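Local coordinates for acetoin utilization protein (Exiguobacterium sibiricum, PDB 2Q04), which probably transfers an acetyl group from acetyl-CoA, as a GNAT-family acetyltransferase linked to acetoin utilization, its acceptor being unknown, at residues 99-104 against 114-119; 133-138 against 158-163. One frame throughout, in Å; residues are numbered along the deposited sequence. Where two conformers were deposited one is given.

Interaction 1 (99-104 against 114-119); sequences GAIEVA and KKLLEV. With CA (calcium ion), chain G.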
loop_
_atom_site.group_PDB
_atom_site.type_symbol
_atom_site.label_atom_id
_atom_site.label_comp_id
_atom_site.label_asym_id
_atom_site.label_seq_id
_atom_site.Cartn_x
_atom_site.Cartn_y
_atom_site.Cartn_z
ATOM N N GLY A 99 -0.637 -3.436 0.787
ATOM C CA GLY A 99 0.234 -4.379 0.098
ATOM C C GLY A 99 1.311 -3.685 -0.685
ATOM O O GLY A 99 2.491 -3.815 -0.378
ATOM N N ALA A 100 0.898 -2.900 -1.679
ATOM C CA ALA A 100 1.834 -2.204 -2.535
ATOM C C ALA A 100 1.228 -0.929 -3.124
ATOM O O ALA A 100 0.021 -0.690 -3.032
ATOM C CB ALA A 100 2.310 -3.128 -3.647
ATOM N N ILE A 101 2.096 -0.105 -3.695
ATOM C CA ILE A 101 1.705 1.127 -4.349
ATOM C C ILE A 101 2.696 1.382 -5.458
ATOM O O ILE A 101 3.885 1.470 -5.218
ATOM C CB ILE A 101 1.695 2.318 -3.361
ATOM C CG1 ILE A 101 1.184 3.586 -4.044
ATOM C CG2 ILE A 101 3.067 2.558 -2.788
ATOM C CD1 ILE A 101 0.907 4.710 -3.080
ATOM N N GLU A 102 2.211 1.406 -6.684
ATOM C CA GLU A 102 3.083 1.539 -7.831
ATOM C C GLU A 102 2.520 2.544 -8.832
ATOM O O GLU A 102 1.324 2.665 -8.985
ATOM C CB GLU A 102 3.287 0.166 -8.499
ATOM C CG GLU A 102 4.471 0.110 -9.451
ATOM C CD GLU A 102 4.702 -1.289 -10.042
ATOM O OE1 GLU A 102 3.991 -2.253 -9.632
ATOM O OE2 GLU A 102 5.603 -1.420 -10.914
ATOM N N VAL A 103 3.412 3.283 -9.478
ATOM C CA VAL A 103 3.031 4.320 -10.427
ATOM C C VAL A 103 4.019 4.329 -11.587
ATOM O O VAL A 103 5.228 4.374 -11.370
ATOM C CB VAL A 103 3.049 5.715 -9.757
ATOM C CG1 VAL A 103 2.753 6.811 -10.787
ATOM C CG2 VAL A 103 2.055 5.766 -8.589
ATOM N N ALA A 104 3.503 4.298 -12.819
ATOM C CA ALA A 104 4.360 4.307 -14.011
ATOM C C ALA A 104 5.407 5.420 -13.918
ATOM O O ALA A 104 5.109 6.527 -13.481
ATOM C CB ALA A 104 3.520 4.474 -15.269
ATOM N N LYS A 114 0.635 10.331 -3.408
ATOM C CA LYS A 114 -0.035 11.105 -2.359
ATOM C C LYS A 114 -1.554 11.012 -2.486
ATOM O O LYS A 114 -2.245 10.710 -1.513
ATOM C CB LYS A 114 0.398 12.594 -2.418
ATOM C CG LYS A 114 1.817 12.870 -1.895
ATOM N N LYS A 115 -2.069 11.271 -3.690
ATOM C CA LYS A 115 -3.522 11.255 -3.931
ATOM C C LYS A 115 -4.088 9.872 -3.865
ATOM O O LYS A 115 -5.211 9.677 -3.437
ATOM C CB LYS A 115 -3.855 11.868 -5.285
ATOM C CG LYS A 115 -4.145 13.330 -5.235
ATOM C CD LYS A 115 -5.543 13.608 -4.684
ATOM C CE LYS A 115 -5.872 15.087 -4.746
ATOM N NZ LYS A 115 -7.278 15.360 -4.385
ATOM N N LEU A 116 -3.359 8.926 -4.402
ATOM C CA LEU A 116 -3.744 7.541 -4.321
ATOM C C LEU A 116 -4.033 7.195 -2.855
ATOM O O LEU A 116 -5.050 6.569 -2.544
ATOM C CB LEU A 116 -2.613 6.664 -4.854
ATOM C CG LEU A 116 -2.925 5.585 -5.884
ATOM C CD1 LEU A 116 -3.948 6.002 -6.844
ATOM C CD2 LEU A 116 -1.636 5.219 -6.618
ATOM N N LEU A 117 -3.163 7.662 -1.951
ATOM C CA LEU A 117 -3.329 7.405 -0.517
ATOM C C LEU A 117 -4.476 8.229 0.074
ATOM O O LEU A 117 -5.210 7.742 0.933
ATOM C CB LEU A 117 -2.026 7.701 0.247
ATOM C CG LEU A 117 -0.826 6.752 0.002
ATOM C CD1 LEU A 117 0.432 7.303 0.678
ATOM C CD2 LEU A 117 -1.123 5.346 0.490
ATOM N N GLU A 118 -4.619 9.480 -0.381
ATOM C CA GLU A 118 -5.714 10.354 0.088
ATOM C C GLU A 118 -7.078 9.721 -0.169
ATOM O O GLU A 118 -7.906 9.629 0.726
ATOM C CB GLU A 118 -5.662 11.722 -0.607
ATOM C CG GLU A 118 -4.648 12.698 -0.031
ATOM C CD GLU A 118 -4.682 14.067 -0.736
ATOM O OE1 GLU A 118 -5.791 14.512 -1.145
ATOM O OE2 GLU A 118 -3.607 14.697 -0.870
ATOM N N VAL A 119 -7.309 9.322 -1.414
ATOM C CA VAL A 119 -8.580 8.737 -1.813
ATOM C C VAL A 119 -8.830 7.414 -1.081
ATOM O O VAL A 119 -9.976 7.060 -0.790
ATOM C CB VAL A 119 -8.628 8.507 -3.348
ATOM C CG1 VAL A 119 -9.903 7.760 -3.749
ATOM C CG2 VAL A 119 -8.536 9.832 -4.078
HETATM CA CA CA G . 4.790 -3.777 0.491
HETATM O O HOH W 1 3.289 -3.999 2.664
HETATM O O HOH W 2 4.255 -1.414 0.740
HETATM O O HOH W 3 5.632 -6.296 -0.106
#
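The carbonyl O of Gly-99 binds a calcium ion at 2.5 Å, and two residues further along the strand Ile-101 meets Leu-116 and Leu-117 of the helix. Strand 95-103 and helix 112-121 open the beta-alpha-beta unit of the GNAT fold; the turn between them is the one that, in relatives, receives the pyrophosphate of acetyl-CoA. Three waters and the carbonyl O of Thr-134 also bind the metal. The axes of strand 99-103 and helix 114-119 approach to 10.0 Å at 136°, and apolar side chains alone bridge them. Ile-101 reaches out with CG1 anti to its own backbone N (chi1 -176°) and the chain fully extended, which carries CD1 to 4.1 Å from CG of Leu-117, the two side chains crossing nearly at right angles. Leu-116 instead slides past Ile-101 in the opposite direction, and it also touches Ile-21 of strand 19-23. Between Ile-101 and Val-103, Glu-102 turns from the helix; its OE2 accepts a hydrogen bond from Ala-41 N. A single methyl of Leu-116 serves both strand residues: CD2 lies 4.2 Å from CG1 of Ile-101 and 4.2 Å from CG2 of Val-103.

Interaction 2 (133-138 against 158-163); sequences TTEYYW and KMMNHG. With CA (calcium ion), chain G; EDO (1,2-ethanediol), chain J.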
loop_
_atom_site.group_PDB
_atom_site.type_symbol
_atom_site.label_atom_id
_atom_site.label_comp_id
_atom_site.label_asym_id
_atom_site.label_seq_id
_atom_site.Cartn_x
_atom_site.Cartn_y
_atom_site.Cartn_z
ATOM N N THR A 133 2.528 -1.448 6.549
ATOM C CA THR A 133 3.088 -1.677 5.219
ATOM C C THR A 133 4.588 -1.939 5.326
ATOM O O THR A 133 5.245 -1.459 6.251
ATOM C CB THR A 133 2.820 -0.430 4.240
ATOM O OG1 THR A 133 2.783 -0.877 2.886
ATOM C CG2 THR A 133 3.881 0.618 4.384
ATOM N N THR A 134 5.110 -2.720 4.395
ATOM C CA THR A 134 6.526 -3.035 4.352
ATOM C C THR A 134 7.098 -2.615 3.024
ATOM O O THR A 134 6.478 -2.829 1.985
ATOM C CB THR A 134 6.753 -4.521 4.506
ATOM O OG1 THR A 134 5.959 -5.226 3.540
ATOM C CG2 THR A 134 6.374 -4.979 5.900
ATOM N N GLU A 135 8.289 -2.014 3.055
ATOM C CA GLU A 135 8.974 -1.559 1.827
ATOM C C GLU A 135 10.419 -2.057 1.831
ATOM O O GLU A 135 11.144 -1.840 2.787
ATOM C CB GLU A 135 8.940 -0.024 1.735
ATOM C CG GLU A 135 7.550 0.561 1.362
ATOM C CD GLU A 135 7.177 0.328 -0.112
ATOM O OE1 GLU A 135 8.097 0.160 -0.933
ATOM O OE2 GLU A 135 5.958 0.316 -0.443
ATOM N N TYR A 136 10.812 -2.746 0.756
ATOM C CA TYR A 136 12.139 -3.316 0.637
ATOM C C TYR A 136 12.859 -2.740 -0.581
ATOM O O TYR A 136 12.285 -2.668 -1.669
ATOM C CB TYR A 136 12.045 -4.821 0.484
ATOM C CG TYR A 136 11.220 -5.499 1.544
ATOM C CD1 TYR A 136 11.825 -6.099 2.646
ATOM C CD2 TYR A 136 9.840 -5.570 1.436
ATOM C CE1 TYR A 136 11.068 -6.751 3.621
ATOM C CE2 TYR A 136 9.070 -6.211 2.411
ATOM C CZ TYR A 136 9.695 -6.802 3.495
ATOM O OH TYR A 136 8.950 -7.450 4.441
ATOM N N TYR A 137 14.151 -2.439 -0.422
ATOM C CA TYR A 137 14.937 -1.784 -1.491
ATOM C C TYR A 137 14.876 -2.563 -2.826
ATOM O O TYR A 137 14.995 -1.970 -3.909
ATOM C CB TYR A 137 16.415 -1.623 -1.062
ATOM C CG TYR A 137 17.280 -2.819 -1.431
ATOM C CD1 TYR A 137 17.738 -2.995 -2.743
ATOM C CD2 TYR A 137 17.603 -3.792 -0.490
ATOM C CE1 TYR A 137 18.492 -4.097 -3.100
ATOM C CE2 TYR A 137 18.383 -4.899 -0.839
ATOM C CZ TYR A 137 18.805 -5.054 -2.149
ATOM O OH TYR A 137 19.557 -6.156 -2.514
ATOM N N TRP A 138 14.715 -3.890 -2.741
ATOM C CA TRP A 138 14.803 -4.765 -3.939
ATOM C C TRP A 138 13.542 -4.750 -4.865
ATOM O O TRP A 138 13.486 -5.494 -5.849
ATOM C CB TRP A 138 15.176 -6.218 -3.540
ATOM C CG TRP A 138 14.305 -6.829 -2.449
ATOM C CD1 TRP A 138 13.028 -7.276 -2.579
ATOM C CD2 TRP A 138 14.691 -7.113 -1.092
ATOM N NE1 TRP A 138 12.575 -7.781 -1.382
ATOM C CE2 TRP A 138 13.588 -7.707 -0.459
ATOM C CE3 TRP A 138 15.853 -6.897 -0.352
ATOM C CZ2 TRP A 138 13.612 -8.093 0.890
ATOM C CZ3 TRP A 138 15.878 -7.285 0.998
ATOM C CH2 TRP A 138 14.772 -7.873 1.593
ATOM N N LYS A 158 8.048 10.123 3.038
ATOM C CA LYS A 158 7.239 11.323 3.110
ATOM C C LYS A 158 5.918 11.162 2.324
ATOM O O LYS A 158 4.887 11.716 2.719
ATOM C CB LYS A 158 8.060 12.528 2.643
ATOM C CG LYS A 158 9.230 12.855 3.628
ATOM C CD LYS A 158 10.224 13.888 3.073
ATOM C CE LYS A 158 9.797 15.324 3.375
ATOM N NZ LYS A 158 10.945 16.287 3.226
HETATM N N MSE A 159 5.942 10.340 1.270
HETATM C CA MSE A 159 4.733 10.006 0.551
HETATM C C MSE A 159 3.803 9.257 1.454
HETATM O O MSE A 159 2.627 9.583 1.551
HETATM C CB MSE A 159 5.044 9.152 -0.659
HETATM C CG MSE A 159 3.816 8.789 -1.441
HETATM SE SE MSE A 159 4.133 7.537 -2.798
HETATM C CE MSE A 159 4.445 6.034 -1.743
HETATM N N MSE A 160 4.333 8.209 2.095
HETATM C CA MSE A 160 3.551 7.372 3.016
HETATM C C MSE A 160 3.017 8.205 4.204
HETATM O O MSE A 160 1.908 7.986 4.673
HETATM C CB MSE A 160 4.405 6.223 3.529
HETATM C CG MSE A 160 4.734 5.159 2.467
HETATM SE SE MSE A 160 3.119 4.223 1.806
HETATM C CE MSE A 160 4.023 2.736 0.727
ATOM N N ASN A 161 3.812 9.163 4.660
ATOM C CA ASN A 161 3.399 10.051 5.744
ATOM C C ASN A 161 2.133 10.809 5.388
ATOM O O ASN A 161 1.272 10.988 6.220
ATOM C CB ASN A 161 4.522 11.034 6.103
ATOM C CG ASN A 161 5.733 10.341 6.797
ATOM O OD1 ASN A 161 6.823 10.895 6.855
ATOM N ND2 ASN A 161 5.512 9.151 7.335
ATOM N N HIS A 162 2.010 11.211 4.121
ATOM C CA HIS A 162 0.816 11.922 3.656
ATOM C C HIS A 162 -0.437 11.043 3.787
ATOM O O HIS A 162 -1.526 11.547 3.980
ATOM C CB HIS A 162 0.982 12.394 2.194
ATOM C CG HIS A 162 1.790 13.652 2.050
ATOM N ND1 HIS A 162 3.029 13.677 1.444
ATOM C CD2 HIS A 162 1.528 14.929 2.421
ATOM C CE1 HIS A 162 3.497 14.914 1.452
ATOM N NE2 HIS A 162 2.608 15.693 2.044
ATOM N N GLY A 163 -0.262 9.726 3.694
ATOM C CA GLY A 163 -1.378 8.783 3.858
ATOM C C GLY A 163 -1.640 8.428 5.323
ATOM O O GLY A 163 -2.539 7.651 5.625
HETATM CA CA CA G . 4.790 -3.777 0.491
HETATM C C1 EDO J . 8.023 1.273 -4.980
HETATM O O1 EDO J . 7.986 1.864 -3.661
HETATM C C2 EDO J . 7.107 0.067 -5.044
HETATM O O2 EDO J . 7.479 -0.761 -6.144
HETATM O O HOH W 2 4.255 -1.414 0.740
HETATM O O HOH W 1 3.289 -3.999 2.664
HETATM O O HOH W 3 5.632 -6.296 -0.106
#
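Met-160, built as selenomethionine, sends its terminal methyl CE from the helix to the strand, where it lies 3.3 Å from OE2 of Glu-135 and 4.2 Å from CG2 of Thr-133. The Glu-135 chain bends at chi2 (-73°), folding the carboxylate back beside that methyl. The same OE2 accepts a 2.7 Å hydrogen bond from water 2, which donates a second one to Thr-133 OG1 and binds the calcium ion through its oxygen. Glu-135 is thus a second-shell residue of the calcium site, while Thr-134 joins the first shell directly through its carbonyl O, 2.5 Å from the metal. Water 1, also on the calcium, accepts from Thr-134 N at 2.8 Å. Further out, Trp-140 NE1 bonds to OE1 of Glu-135, which also accepts a hydrogen bond from O1 of an ethanediol, probably from the crystallisation liquor, and Thr-133 OG1 is tied to Leu-98 O. With an alanine here in place of Glu-135, water 2 would probably lose one of its two acceptors, Trp-140 NE1 its mate, and the Met-160 methyl its closer neighbour on the strand. Within these segments Met-160 alone joins helix 149-162 to strand 130-135, and it also touches Leu-98 and Ile-101 on strand 95-103 and Met-184 on strand 182-187; Thr-134, facing away from this helix, meets Ile-175 of helix 173-176.

The two contacts lie with centres about 10 Å apart on neighbouring parallel strands, 95-103 and 130-135, and the calcium ion joins them, taking one carbonyl oxygen from each; the three metal-bound waters are shared. Their helices also meet: Leu-117 CD1 of interaction 1 lies 3.3 Å from Met-159 O of interaction 2, and Leu-117 CB is 3.8 Å from CA of Gly-163 in the loop beyond. Between strand 95-103 and helix 149-162, Ile-101 CG2 sits 3.6 Å from the Met-160 methyl CE, so apolar packing runs continuously from helix 112-121 to helix 149-162. In GNAT relatives acetyl-CoA binds between the corresponding two strands, so the calcium probably marks the neighbourhood of that site.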